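Local coordinates for protein putative acetyl transferase (PDB 1VKC) that probably transfers an acyl group, such as acetyl from acetyl-CoA, to an acceptor not yet identified, as a member of the GNAT acetyltransferase family, at residues E21-L26 with H61-A66; I30-V35 with I39-Y44; G75-C80 with S110-K115; V129-I134 with I153-I158. One frame throughout, in Å; residues are numbered along the deposited sequence.

Contact 1: residues E21-L26 with H61-A66; sequences EEIKKL and HKFFVA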
loop_
_atom_site.group_PDB
_atom_site.type_symbol
_atom_site.label_atom_id
_atom_site.label_comp_id
_atom_site.label_asym_id
_atom_site.label_seq_id
_atom_site.Cartn_x
_atom_site.Cartn_y
_atom_site.Cartn_z
ATOM N N GLU A 21 -5.077 12.385 9.801
ATOM C CA GLU A 21 -3.784 11.740 9.553
ATOM C C GLU A 21 -3.978 10.262 9.162
ATOM O O GLU A 21 -3.359 9.781 8.210
ATOM C CB GLU A 21 -2.867 11.864 10.774
ATOM N N GLU A 22 -4.854 9.559 9.879
ATOM C CA GLU A 22 -5.123 8.130 9.588
ATOM C C GLU A 22 -5.825 7.945 8.248
ATOM O O GLU A 22 -5.526 7.010 7.513
ATOM C CB GLU A 22 -5.934 7.485 10.708
ATOM C CG GLU A 22 -5.113 7.238 11.955
ATOM C CD GLU A 22 -5.955 6.773 13.120
ATOM O OE1 GLU A 22 -6.970 6.059 12.892
ATOM O OE2 GLU A 22 -5.592 7.103 14.278
ATOM N N ILE A 23 -6.745 8.861 7.932
ATOM C CA ILE A 23 -7.413 8.888 6.625
ATOM C C ILE A 23 -6.384 9.075 5.513
ATOM O O ILE A 23 -6.367 8.343 4.536
ATOM C CB ILE A 23 -8.449 10.039 6.587
ATOM C CG1 ILE A 23 -9.592 9.762 7.578
ATOM C CG2 ILE A 23 -8.996 10.227 5.163
ATOM C CD1 ILE A 23 -10.488 10.975 7.841
ATOM N N LYS A 24 -5.523 10.067 5.679
ATOM C CA LYS A 24 -4.474 10.358 4.701
ATOM C C LYS A 24 -3.626 9.097 4.415
ATOM O O LYS A 24 -3.371 8.766 3.268
ATOM C CB LYS A 24 -3.597 11.512 5.207
ATOM C CG LYS A 24 -2.562 12.028 4.209
ATOM C CD LYS A 24 -1.646 13.051 4.847
ATOM N N LYS A 25 -3.222 8.380 5.464
ATOM C CA LYS A 25 -2.370 7.191 5.294
ATOM C C LYS A 25 -3.089 6.022 4.647
ATOM O O LYS A 25 -2.511 5.303 3.830
ATOM C CB LYS A 25 -1.744 6.778 6.622
ATOM C CG LYS A 25 -0.590 7.682 7.036
ATOM C CD LYS A 25 -0.320 7.595 8.554
ATOM C CE LYS A 25 1.036 8.159 8.903
ATOM N N LEU A 26 -4.357 5.834 4.982
ATOM C CA LEU A 26 -5.142 4.792 4.350
ATOM C C LEU A 26 -5.375 5.098 2.857
ATOM O O LEU A 26 -5.245 4.218 1.994
ATOM C CB LEU A 26 -6.463 4.622 5.101
ATOM C CG LEU A 26 -7.490 3.619 4.595
ATOM C CD1 LEU A 26 -6.917 2.234 4.473
ATOM C CD2 LEU A 26 -8.690 3.643 5.533
ATOM N N HIS A 61 -14.133 21.813 3.988
ATOM C CA HIS A 61 -14.025 20.343 3.974
ATOM C C HIS A 61 -14.761 19.699 5.152
ATOM O O HIS A 61 -14.851 20.279 6.240
ATOM C CB HIS A 61 -12.548 19.913 3.969
ATOM C CG HIS A 61 -11.857 20.078 5.293
ATOM N ND1 HIS A 61 -10.977 21.107 5.555
ATOM C CD2 HIS A 61 -11.916 19.339 6.428
ATOM C CE1 HIS A 61 -10.526 20.996 6.793
ATOM N NE2 HIS A 61 -11.086 19.936 7.347
ATOM N N LYS A 62 -15.286 18.500 4.930
ATOM C CA LYS A 62 -15.927 17.710 5.973
ATOM C C LYS A 62 -15.545 16.257 5.800
ATOM O O LYS A 62 -15.579 15.728 4.700
ATOM C CB LYS A 62 -17.450 17.840 5.883
ATOM C CG LYS A 62 -18.237 17.016 6.868
ATOM C CD LYS A 62 -18.117 17.551 8.277
ATOM C CE LYS A 62 -18.968 16.754 9.235
ATOM N NZ LYS A 62 -18.869 17.290 10.629
ATOM N N PHE A 63 -15.167 15.625 6.892
ATOM C CA PHE A 63 -14.889 14.210 6.910
ATOM C C PHE A 63 -15.863 13.528 7.823
ATOM O O PHE A 63 -16.150 14.027 8.917
ATOM C CB PHE A 63 -13.491 13.963 7.450
ATOM C CG PHE A 63 -12.391 14.418 6.555
ATOM C CD1 PHE A 63 -11.852 13.562 5.606
ATOM C CD2 PHE A 63 -11.825 15.671 6.720
ATOM C CE1 PHE A 63 -10.812 13.966 4.800
ATOM C CE2 PHE A 63 -10.782 16.082 5.917
ATOM C CZ PHE A 63 -10.266 15.220 4.953
ATOM N N PHE A 64 -16.383 12.377 7.388
ATOM C CA PHE A 64 -17.037 11.422 8.302
ATOM C C PHE A 64 -16.219 10.141 8.331
ATOM O O PHE A 64 -15.694 9.718 7.302
ATOM C CB PHE A 64 -18.452 11.093 7.868
ATOM C CG PHE A 64 -19.412 12.229 8.016
ATOM C CD1 PHE A 64 -19.955 12.542 9.267
ATOM C CD2 PHE A 64 -19.785 12.988 6.918
ATOM C CE1 PHE A 64 -20.876 13.601 9.413
ATOM C CE2 PHE A 64 -20.692 14.049 7.057
ATOM C CZ PHE A 64 -21.241 14.341 8.319
ATOM N N VAL A 65 -16.137 9.511 9.498
ATOM C CA VAL A 65 -15.481 8.222 9.607
ATOM C C VAL A 65 -16.406 7.173 10.195
ATOM O O VAL A 65 -17.300 7.491 10.992
ATOM C CB VAL A 65 -14.164 8.308 10.438
ATOM C CG1 VAL A 65 -13.139 9.173 9.717
ATOM C CG2 VAL A 65 -14.421 8.836 11.849
ATOM N N ALA A 66 -16.188 5.924 9.788
ATOM C CA ALA A 66 -16.845 4.765 10.371
ATOM C C ALA A 66 -15.834 4.147 11.328
ATOM O O ALA A 66 -14.703 3.853 10.929
ATOM C CB ALA A 66 -17.224 3.768 9.298
#
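Ile23 reaches from its helix to the strand and sets its terminal methyl, CD1, in the notch between Phe63 and Val65, two residues apart on the same face of the strand. The methyl lies 3.7 Å from Phe63 CD1 and equally 3.7 Å from Val65 CG1, so the tip of one side chain bridges two. It comes to the phenyl ring obliquely, neither squarely over the face nor in line with the edge. With CG1 anti to the carbonyl carbon (chi1 -66°) and the chain extended to CD1, the long branch of Ile23 is carried toward Val65 and Phe63 CD1, while the short branch, CG2, lies further along the same side of the ring, 4.2 Å from Phe63 CE1. Val65 answers with CG1 alone. A valine at Ile23 would lack CD1 and would probably open a gap between Phe63 and Val65, leaving the ring less firmly held on that side. All three residues are buried. Helix 20-31 thus covers one face of strand 60-68, where Trp78 of the adjoining strand 73-83 stacks on Phe63, Leu56 of helix 41-57 packs against the same ring, and His76 touches Ile23.

Contact 2: residues I30-V35 with I39-Y44; sequences ISYSFV and ISYEEY
Three tyrosines, Tyr32, Tyr41 and Tyr44, meet as an aromatic cluster between the end of one helix and the start of the next. Tyr32 and Tyr41 make a T-shaped pair, planes at 90° and centroids 5.1 Å apart: the edge of Tyr41 is driven at the face of Tyr32, with CD1 above the ring centre. Tyr44 lies oblique to Tyr32, its plane turned by 50°, and takes Tyr32 CD1 over one face near the rim; Tyr32 CB also rests 3.6 Å from Tyr44 CE1. With CG anti to the backbone N (chi1 178°), the Tyr32 ring is carried toward the second helix, where it meets both partners.

In the remaining packing, Val35 splits its branches, CG1 meeting Ile39 CD1 at 3.9 Å and CG2 lying 4.0 Å from Tyr44 CE2, while Ser31 CB sits 3.3 Å from Tyr44 OH.

Among the polar contacts, Tyr44 OH is hydrogen-bonded to Arg28 O in helix 20-31. A leucine in place of Tyr44 would probably leave Arg28 O without this partner and take away the ring face on which Tyr32 CD1 rests. Lys101 of the second subunit approaches Tyr32 as a cation-pi partner and bonds to its carbonyl O.

Ser40 OG accepts from Glu43 N (2.9 Å), and Glu43 OE2 receives Ser40 N (2.7 Å) from above the carboxylate plane. Aromatic cluster and capping box together mark where the first two helices of this GNAT fold are joined.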
loop_
_atom_site.group_PDB
_atom_site.type_symbol
_atom_site.label_atom_id
_atom_site.label_comp_id
_atom_site.label_asym_id
_atom_site.label_seq_id
_atom_site.Cartn_x
_atom_site.Cartn_y
_atom_site.Cartn_z
ATOM N N ILE A 30 -4.283 2.795 -0.244
ATOM C CA ILE A 30 -5.282 2.376 -1.215
ATOM C C ILE A 30 -4.974 2.910 -2.636
ATOM O O ILE A 30 -4.935 2.133 -3.609
ATOM C CB ILE A 30 -6.699 2.814 -0.762
ATOM C CG1 ILE A 30 -7.149 1.975 0.448
ATOM C CG2 ILE A 30 -7.727 2.653 -1.900
ATOM C CD1 ILE A 30 -8.476 2.382 1.021
ATOM N N SER A 31 -4.738 4.222 -2.736
ATOM C CA SER A 31 -4.612 4.901 -4.044
ATOM C C SER A 31 -3.458 4.379 -4.876
ATOM O O SER A 31 -3.486 4.458 -6.110
ATOM C CB SER A 31 -4.454 6.402 -3.855
ATOM O OG SER A 31 -5.622 6.955 -3.317
ATOM N N TYR A 32 -2.437 3.853 -4.216
ATOM C CA TYR A 32 -1.223 3.452 -4.922
ATOM C C TYR A 32 -1.467 2.332 -5.945
ATOM O O TYR A 32 -0.744 2.235 -6.935
ATOM C CB TYR A 32 -0.122 3.054 -3.941
ATOM C CG TYR A 32 1.114 2.601 -4.640
ATOM C CD1 TYR A 32 1.850 3.482 -5.409
ATOM C CD2 TYR A 32 1.522 1.267 -4.579
ATOM C CE1 TYR A 32 2.986 3.069 -6.079
ATOM C CE2 TYR A 32 2.654 0.839 -5.247
ATOM C CZ TYR A 32 3.380 1.744 -5.995
ATOM O OH TYR A 32 4.496 1.330 -6.661
ATOM N N SER A 33 -2.486 1.510 -5.728
ATOM C CA SER A 33 -2.784 0.420 -6.666
ATOM C C SER A 33 -3.177 0.931 -8.052
ATOM O O SER A 33 -2.940 0.255 -9.054
ATOM C CB SER A 33 -3.886 -0.493 -6.113
ATOM O OG SER A 33 -5.120 0.195 -6.008
ATOM N N PHE A 34 -3.754 2.130 -8.114
ATOM C CA PHE A 34 -4.313 2.648 -9.365
ATOM C C PHE A 34 -3.353 3.536 -10.168
ATOM O O PHE A 34 -3.689 3.970 -11.261
ATOM C CB PHE A 34 -5.625 3.374 -9.086
ATOM C CG PHE A 34 -6.580 2.565 -8.267
ATOM C CD1 PHE A 34 -7.376 1.607 -8.867
ATOM C CD2 PHE A 34 -6.662 2.745 -6.889
ATOM C CE1 PHE A 34 -8.247 0.831 -8.112
ATOM C CE2 PHE A 34 -7.539 1.970 -6.115
ATOM C CZ PHE A 34 -8.327 1.011 -6.727
ATOM N N VAL A 35 -2.158 3.782 -9.638
ATOM C CA VAL A 35 -1.164 4.613 -10.330
ATOM C C VAL A 35 -0.655 3.875 -11.575
ATOM O O VAL A 35 -0.145 2.762 -11.468
ATOM C CB VAL A 35 0.001 4.981 -9.386
ATOM C CG1 VAL A 35 1.124 5.672 -10.139
ATOM C CG2 VAL A 35 -0.512 5.858 -8.258
ATOM N N ILE A 39 6.514 5.444 -11.521
ATOM C CA ILE A 39 7.125 6.319 -10.535
ATOM C C ILE A 39 7.582 5.486 -9.324
ATOM O O ILE A 39 7.024 4.434 -9.065
ATOM C CB ILE A 39 6.147 7.440 -10.123
ATOM C CG1 ILE A 39 4.837 6.876 -9.556
ATOM C CG2 ILE A 39 5.843 8.339 -11.338
ATOM C CD1 ILE A 39 3.998 7.894 -8.804
ATOM N N SER A 40 8.593 5.959 -8.602
ATOM C CA SER A 40 9.050 5.274 -7.379
ATOM C C SER A 40 8.017 5.443 -6.261
ATOM O O SER A 40 7.230 6.386 -6.259
ATOM C CB SER A 40 10.389 5.834 -6.918
ATOM O OG SER A 40 10.233 7.128 -6.352
ATOM N N TYR A 41 8.018 4.532 -5.302
ATOM C CA TYR A 41 7.093 4.660 -4.193
ATOM C C TYR A 41 7.400 5.934 -3.391
ATOM O O TYR A 41 6.493 6.617 -2.930
ATOM C CB TYR A 41 7.089 3.414 -3.295
ATOM C CG TYR A 41 6.016 3.512 -2.240
ATOM C CD1 TYR A 41 4.677 3.346 -2.575
ATOM C CD2 TYR A 41 6.331 3.818 -0.921
ATOM C CE1 TYR A 41 3.678 3.479 -1.627
ATOM C CE2 TYR A 41 5.343 3.940 0.037
ATOM C CZ TYR A 41 4.009 3.762 -0.332
ATOM O OH TYR A 41 3.019 3.875 0.594
ATOM N N GLU A 42 8.679 6.271 -3.245
ATOM C CA GLU A 42 9.060 7.500 -2.577
ATOM C C GLU A 42 8.519 8.752 -3.299
ATOM O O GLU A 42 8.050 9.698 -2.634
ATOM C CB GLU A 42 10.577 7.611 -2.439
ATOM C CG GLU A 42 11.027 8.836 -1.643
ATOM C CD GLU A 42 10.429 8.877 -0.245
ATOM O OE1 GLU A 42 9.709 9.866 0.076
ATOM O OE2 GLU A 42 10.660 7.910 0.533
ATOM N N GLU A 43 8.616 8.760 -4.632
ATOM C CA GLU A 43 7.989 9.810 -5.472
ATOM C C GLU A 43 6.472 9.857 -5.227
ATOM O O GLU A 43 5.912 10.926 -4.980
ATOM C CB GLU A 43 8.272 9.567 -6.968
ATOM C CG GLU A 43 9.686 9.933 -7.411
ATOM C CD GLU A 43 10.112 9.322 -8.753
ATOM O OE1 GLU A 43 11.173 9.731 -9.266
ATOM O OE2 GLU A 43 9.413 8.444 -9.306
ATOM N N TYR A 44 5.821 8.690 -5.281
ATOM C CA TYR A 44 4.375 8.612 -5.065
ATOM C C TYR A 44 4.000 9.225 -3.710
ATOM O O TYR A 44 3.152 10.098 -3.622
ATOM C CB TYR A 44 3.873 7.166 -5.165
ATOM C CG TYR A 44 2.498 6.989 -4.569
ATOM C CD1 TYR A 44 2.318 6.346 -3.339
ATOM C CD2 TYR A 44 1.373 7.526 -5.203
ATOM C CE1 TYR A 44 1.044 6.203 -2.781
ATOM C CE2 TYR A 44 0.115 7.386 -4.661
ATOM C CZ TYR A 44 -0.050 6.730 -3.453
ATOM O OH TYR A 44 -1.304 6.613 -2.943
#

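Contact 3: residues G75-C80 with S110-K115; sequences GHVWIC and SALLRK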
loop_
_atom_site.group_PDB
_atom_site.type_symbol
_atom_site.label_atom_id
_atom_site.label_comp_id
_atom_site.label_asym_id
_atom_site.label_seq_id
_atom_site.Cartn_x
_atom_site.Cartn_y
_atom_site.Cartn_z
ATOM N N GLY A 75 -13.548 3.196 7.622
ATOM C CA GLY A 75 -13.722 3.875 6.351
ATOM C C GLY A 75 -14.031 5.332 6.543
ATOM O O GLY A 75 -14.267 5.772 7.660
ATOM N N HIS A 76 -14.050 6.086 5.454
ATOM C CA HIS A 76 -14.323 7.516 5.555
ATOM C C HIS A 76 -14.940 8.040 4.277
ATOM O O HIS A 76 -14.875 7.385 3.218
ATOM C CB HIS A 76 -13.018 8.275 5.852
ATOM C CG HIS A 76 -12.071 8.293 4.695
ATOM N ND1 HIS A 76 -12.068 9.297 3.753
ATOM C CD2 HIS A 76 -11.133 7.403 4.298
ATOM C CE1 HIS A 76 -11.160 9.031 2.834
ATOM N NE2 HIS A 76 -10.592 7.880 3.130
ATOM N N VAL A 77 -15.530 9.228 4.385
ATOM C CA VAL A 77 -15.901 10.016 3.233
ATOM C C VAL A 77 -15.343 11.429 3.402
ATOM O O VAL A 77 -15.325 11.966 4.515
ATOM C CB VAL A 77 -17.422 10.002 2.975
ATOM C CG1 VAL A 77 -18.226 10.419 4.200
ATOM C CG2 VAL A 77 -17.757 10.873 1.791
ATOM N N TRP A 78 -14.817 11.985 2.305
ATOM C CA TRP A 78 -14.249 13.342 2.294
ATOM C C TRP A 78 -15.129 14.200 1.400
ATOM O O TRP A 78 -15.245 13.930 0.226
ATOM C CB TRP A 78 -12.781 13.273 1.805
ATOM C CG TRP A 78 -12.025 14.589 1.701
ATOM C CD1 TRP A 78 -12.449 15.831 2.086
ATOM C CD2 TRP A 78 -10.690 14.764 1.201
ATOM N NE1 TRP A 78 -11.478 16.765 1.820
ATOM C CE2 TRP A 78 -10.383 16.140 1.290
ATOM C CE3 TRP A 78 -9.722 13.892 0.686
ATOM C CZ2 TRP A 78 -9.144 16.671 0.876
ATOM C CZ3 TRP A 78 -8.485 14.414 0.271
ATOM C CH2 TRP A 78 -8.213 15.792 0.366
ATOM N N ILE A 79 -15.747 15.228 1.991
ATOM C CA ILE A 79 -16.655 16.139 1.300
ATOM C C ILE A 79 -16.061 17.537 1.223
ATOM O O ILE A 79 -15.490 18.032 2.211
ATOM C CB ILE A 79 -17.989 16.265 2.059
ATOM C CG1 ILE A 79 -18.522 14.909 2.480
ATOM C CG2 ILE A 79 -19.029 17.025 1.206
ATOM C CD1 ILE A 79 -19.442 14.996 3.641
ATOM N N CYS A 80 -16.235 18.171 0.064
ATOM C CA CYS A 80 -15.873 19.569 -0.166
ATOM C C CYS A 80 -17.072 20.353 -0.694
ATOM O O CYS A 80 -17.613 20.015 -1.758
ATOM C CB CYS A 80 -14.760 19.658 -1.218
ATOM S SG CYS A 80 -14.098 21.308 -1.498
ATOM N N SER A 110 -22.140 2.550 1.891
ATOM C CA SER A 110 -23.486 3.041 1.649
ATOM C C SER A 110 -23.911 4.034 2.726
ATOM O O SER A 110 -24.431 5.099 2.407
ATOM C CB SER A 110 -24.461 1.864 1.532
ATOM O OG SER A 110 -25.637 2.280 0.915
ATOM N N ALA A 111 -23.624 3.709 3.994
ATOM C CA ALA A 111 -23.975 4.557 5.124
ATOM C C ALA A 111 -23.186 5.876 5.153
ATOM O O ALA A 111 -23.741 6.930 5.500
ATOM C CB ALA A 111 -23.764 3.804 6.416
ATOM N N LEU A 112 -21.897 5.805 4.796
ATOM C CA LEU A 112 -21.030 6.984 4.742
ATOM C C LEU A 112 -21.558 7.964 3.708
ATOM O O LEU A 112 -21.650 9.166 3.964
ATOM C CB LEU A 112 -19.575 6.577 4.432
ATOM C CG LEU A 112 -18.774 6.010 5.626
ATOM C CD1 LEU A 112 -17.519 5.280 5.154
ATOM C CD2 LEU A 112 -18.410 7.121 6.611
ATOM N N LEU A 113 -21.934 7.453 2.543
ATOM C CA LEU A 113 -22.499 8.300 1.488
ATOM C C LEU A 113 -23.839 8.935 1.891
ATOM O O LEU A 113 -24.096 10.097 1.585
ATOM C CB LEU A 113 -22.662 7.510 0.198
ATOM C CG LEU A 113 -23.065 8.341 -1.040
ATOM C CD1 LEU A 113 -22.094 9.458 -1.268
ATOM C CD2 LEU A 113 -23.157 7.479 -2.275
ATOM N N ARG A 114 -24.698 8.181 2.571
ATOM C CA ARG A 114 -25.956 8.768 3.072
ATOM C C ARG A 114 -25.659 9.912 4.024
ATOM O O ARG A 114 -26.298 10.965 3.965
ATOM C CB ARG A 114 -26.828 7.724 3.790
ATOM C CG ARG A 114 -27.553 6.816 2.883
ATOM C CD ARG A 114 -28.733 6.094 3.574
ATOM N NE ARG A 114 -28.250 5.225 4.635
ATOM C CZ ARG A 114 -27.864 3.964 4.457
ATOM N NH1 ARG A 114 -27.431 3.280 5.464
ATOM N NH2 ARG A 114 -27.891 3.406 3.263
ATOM N N LYS A 115 -24.684 9.719 4.906
ATOM C CA LYS A 115 -24.317 10.784 5.867
ATOM C C LYS A 115 -23.802 12.040 5.147
ATOM O O LYS A 115 -24.161 13.167 5.491
ATOM C CB LYS A 115 -23.277 10.282 6.865
ATOM C CG LYS A 115 -23.245 11.076 8.155
#
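Leu112 carries this contact, facing Gly75, His76 and Val77 of the strand. Ahead of it, Ser110 OG bonds to Arg145 NH1, and Ala111 turns to strand 11-15, touching Tyr11 and Ile13. In Leu112 itself, CG stands anti to the carbonyl carbon (chi1 -78°) and is carried toward the strand, where the two methyls at its fork meet different residues. CD1 presses on the backbone, 3.6 Å from His76 N and 3.8 Å from Gly75 C. Gly75 has no side chain here; a beta carbon would fall about 3.4 Å from Leu112 CD1, a tight fit. The other methyl, CD2, lies 4.1 Å from Val77 CG1, and Leu112 CB is also 4.1 Å from Val77 CG1; the two side chains slide past each other in opposite senses. Val77 CG1 rests 3.7 Å from Leu112 O, a van der Waals approach to the helix backbone. Further along, Lys115 touches Phe64 of strand 60-68, and Ala116 continues the packing on Val77 and Ile79. The imidazole of His76 belongs to the other face of the sheet, where NE2 bonds to Glu98 OE2. The axes of strand 75-80 and helix 110-115 approach to 8.2 Å and run 28° apart. Helix 108-122 laid on the central sheet is characteristic of the GNAT fold; in relatives the strand before this helix, here 90-99, and the helix start border the acetyl-CoA site, probably so here too.

Contact 4: residues V129-I134 with I153-I158; sequences VLRVEI and IMEKPI
A salt-bridge network at the protein surface, made by Arg131, Glu133 and Glu155, joins the chain just past strand 128-130 to the C-terminal tail. Its centre is the guanidinium of Arg131. Within its own segment this group grips the Glu133 carboxylate side-on with two nitrogens: Arg131 NE bonds to Glu133 OE2 at 2.8 Å, on the syn lone pair, and Arg131 NH2 to Glu133 OE1 at 3.1 Å. The second bond is almost straight (172°) and lies in the guanidinium plane, whereas the first is tilted out of it, and together they fix the rotation of the group.

Across to the tail the hold is looser. Arg131 NH2 and Glu155 OE2 form a long salt bridge of 3.7 Å, with the guanidinium and carboxylate planes 73° apart, and a water mediates as well, accepting from Arg131 NH1 and donating to Glu155 OE2, 3.0 Å from each. A methyl, Ile153 CG2, covers one face of the guanidinium, 4.0 Å from Arg131 NH1. Arg131 spans the distance because its side chain is extended from CG to NE. The positive charge between the two glutamates probably eases the repulsion between them.

The tail has no regular secondary structure; the other segment is tied in at Val129 by backbone bonds to Ala92 and Ile94 of strand 90-99, and Val132 packs on Ala138 and Val139 of helix 138-144.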
loop_
_atom_site.group_PDB
_atom_site.type_symbol
_atom_site.label_atom_id
_atom_site.label_comp_id
_atom_site.label_asym_id
_atom_site.label_seq_id
_atom_site.Cartn_x
_atom_site.Cartn_y
_atom_site.Cartn_z
ATOM N N VAL A 129 -21.574 15.741 -6.210
ATOM C CA VAL A 129 -20.800 15.482 -7.425
ATOM C C VAL A 129 -19.592 14.662 -7.063
ATOM O O VAL A 129 -18.982 14.884 -6.031
ATOM C CB VAL A 129 -20.369 16.824 -8.072
ATOM C CG1 VAL A 129 -19.581 16.592 -9.366
ATOM C CG2 VAL A 129 -21.608 17.695 -8.320
ATOM N N LEU A 130 -19.241 13.691 -7.897
ATOM C CA LEU A 130 -17.986 12.963 -7.693
ATOM C C LEU A 130 -17.467 12.386 -9.012
ATOM O O LEU A 130 -18.179 12.345 -10.015
ATOM C CB LEU A 130 -18.158 11.883 -6.608
ATOM C CG LEU A 130 -19.346 10.920 -6.891
ATOM C CD1 LEU A 130 -18.853 9.728 -7.705
ATOM C CD2 LEU A 130 -20.050 10.451 -5.663
ATOM N N ARG A 131 -16.210 11.976 -8.992
ATOM C CA ARG A 131 -15.563 11.393 -10.139
ATOM C C ARG A 131 -15.478 9.907 -9.916
ATOM O O ARG A 131 -15.057 9.472 -8.829
ATOM C CB ARG A 131 -14.162 11.996 -10.330
ATOM C CG ARG A 131 -13.236 11.212 -11.217
ATOM C CD ARG A 131 -11.873 11.867 -11.413
ATOM N NE ARG A 131 -11.015 10.985 -12.198
ATOM C CZ ARG A 131 -9.906 11.352 -12.799
ATOM N NH1 ARG A 131 -9.470 12.613 -12.733
ATOM N NH2 ARG A 131 -9.211 10.441 -13.482
ATOM N N VAL A 132 -15.859 9.132 -10.934
ATOM C CA VAL A 132 -15.707 7.675 -10.927
ATOM C C VAL A 132 -14.988 7.229 -12.192
ATOM O O VAL A 132 -15.288 7.691 -13.296
ATOM C CB VAL A 132 -17.079 6.930 -10.772
ATOM C CG1 VAL A 132 -18.022 7.223 -11.942
ATOM C CG2 VAL A 132 -16.852 5.417 -10.618
ATOM N N GLU A 133 -14.040 6.318 -12.037
ATOM C CA GLU A 133 -13.290 5.832 -13.191
ATOM C C GLU A 133 -14.187 5.011 -14.090
ATOM O O GLU A 133 -15.039 4.282 -13.631
ATOM C CB GLU A 133 -12.027 5.064 -12.766
ATOM C CG GLU A 133 -11.097 5.855 -11.855
ATOM C CD GLU A 133 -10.876 7.302 -12.316
ATOM O OE1 GLU A 133 -10.219 7.495 -13.339
ATOM O OE2 GLU A 133 -11.339 8.239 -11.629
ATOM N N ILE A 134 -13.965 5.142 -15.393
ATOM C CA ILE A 134 -14.973 4.812 -16.394
ATOM C C ILE A 134 -15.328 3.312 -16.525
ATOM O O ILE A 134 -16.474 2.966 -16.853
ATOM C CB ILE A 134 -14.544 5.439 -17.764
ATOM C CG1 ILE A 134 -15.745 5.733 -18.637
ATOM C CG2 ILE A 134 -13.506 4.578 -18.458
ATOM C CD1 ILE A 134 -15.435 6.726 -19.763
ATOM N N ILE A 153 -14.147 13.075 -18.053
ATOM C CA ILE A 153 -12.789 13.546 -17.896
ATOM C C ILE A 153 -11.998 12.908 -19.027
ATOM O O ILE A 153 -11.788 11.695 -19.032
ATOM C CB ILE A 153 -12.194 13.176 -16.518
ATOM C CG1 ILE A 153 -13.001 13.855 -15.378
ATOM C CG2 ILE A 153 -10.709 13.576 -16.432
ATOM C CD1 ILE A 153 -13.134 15.388 -15.490
ATOM N N MET A 154 -11.613 13.735 -19.993
ATOM C CA MET A 154 -10.854 13.287 -21.181
ATOM C C MET A 154 -9.369 13.517 -20.952
ATOM O O MET A 154 -8.970 14.530 -20.379
ATOM C CB MET A 154 -11.262 14.081 -22.416
ATOM C CG MET A 154 -12.723 14.253 -22.619
ATOM S SD MET A 154 -13.486 12.710 -23.021
ATOM C CE MET A 154 -12.978 12.510 -24.750
ATOM N N GLU A 155 -8.536 12.579 -21.407
ATOM C CA GLU A 155 -7.100 12.692 -21.191
ATOM C C GLU A 155 -6.346 12.312 -22.436
ATOM O O GLU A 155 -6.717 11.361 -23.117
ATOM C CB GLU A 155 -6.639 11.799 -20.034
ATOM C CG GLU A 155 -7.464 11.937 -18.781
ATOM C CD GLU A 155 -6.892 11.181 -17.604
ATOM O OE1 GLU A 155 -6.054 10.284 -17.810
ATOM O OE2 GLU A 155 -7.307 11.489 -16.461
ATOM N N LYS A 156 -5.275 13.053 -22.709
ATOM C CA LYS A 156 -4.378 12.761 -23.835
ATOM C C LYS A 156 -2.963 12.699 -23.283
ATOM O O LYS A 156 -2.520 13.650 -22.665
ATOM C CB LYS A 156 -4.472 13.872 -24.879
ATOM C CG LYS A 156 -3.641 13.632 -26.124
ATOM C CD LYS A 156 -3.663 14.821 -27.062
ATOM C CE LYS A 156 -2.794 14.550 -28.276
ATOM N NZ LYS A 156 -2.982 15.613 -29.254
ATOM N N PRO A 157 -2.248 11.596 -23.503
ATOM C CA PRO A 157 -0.867 11.504 -23.053
ATOM C C PRO A 157 0.036 12.357 -23.939
ATOM O O PRO A 157 -0.207 12.458 -25.135
ATOM C CB PRO A 157 -0.546 10.007 -23.192
ATOM C CG PRO A 157 -1.435 9.528 -24.273
ATOM C CD PRO A 157 -2.680 10.373 -24.205
ATOM N N ILE A 158 1.035 12.996 -23.343
ATOM C CA ILE A 158 2.020 13.766 -24.108
ATOM C C ILE A 158 3.443 13.485 -23.654
ATOM O O ILE A 158 4.362 14.148 -24.117
ATOM C CB ILE A 158 1.747 15.294 -24.043
ATOM C CG1 ILE A 158 1.535 15.757 -22.611
ATOM C CG2 ILE A 158 0.569 15.665 -24.924
ATOM C CD1 ILE A 158 1.892 17.187 -22.406
ATOM O OXT ILE A 158 3.697 12.608 -22.841
HETATM O O HOH W 1 -6.980 13.399 -14.207
#

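In the fold
Contacts 1 and 3 form the buried middle of the protein, their centres 10 Å apart. They share one sheet: strands 60-68 and 73-83 are antiparallel neighbours, with helix 20-31 packed over one face and helix 108-122 over the other. Contact 2 is nested within the chain loop closed by contact 1 and continues helix 20-31 outward, 19 Å away between centres; both reach the second subunit. Contact 4 lies on the opposite side of the chain's centre from contact 1, 24 Å between centres, where the chain after the sheet's edge strand 128-130 meets the C-terminal tail. No bound cofactor marks the active site among these contacts, so its position is inferred from the family alone.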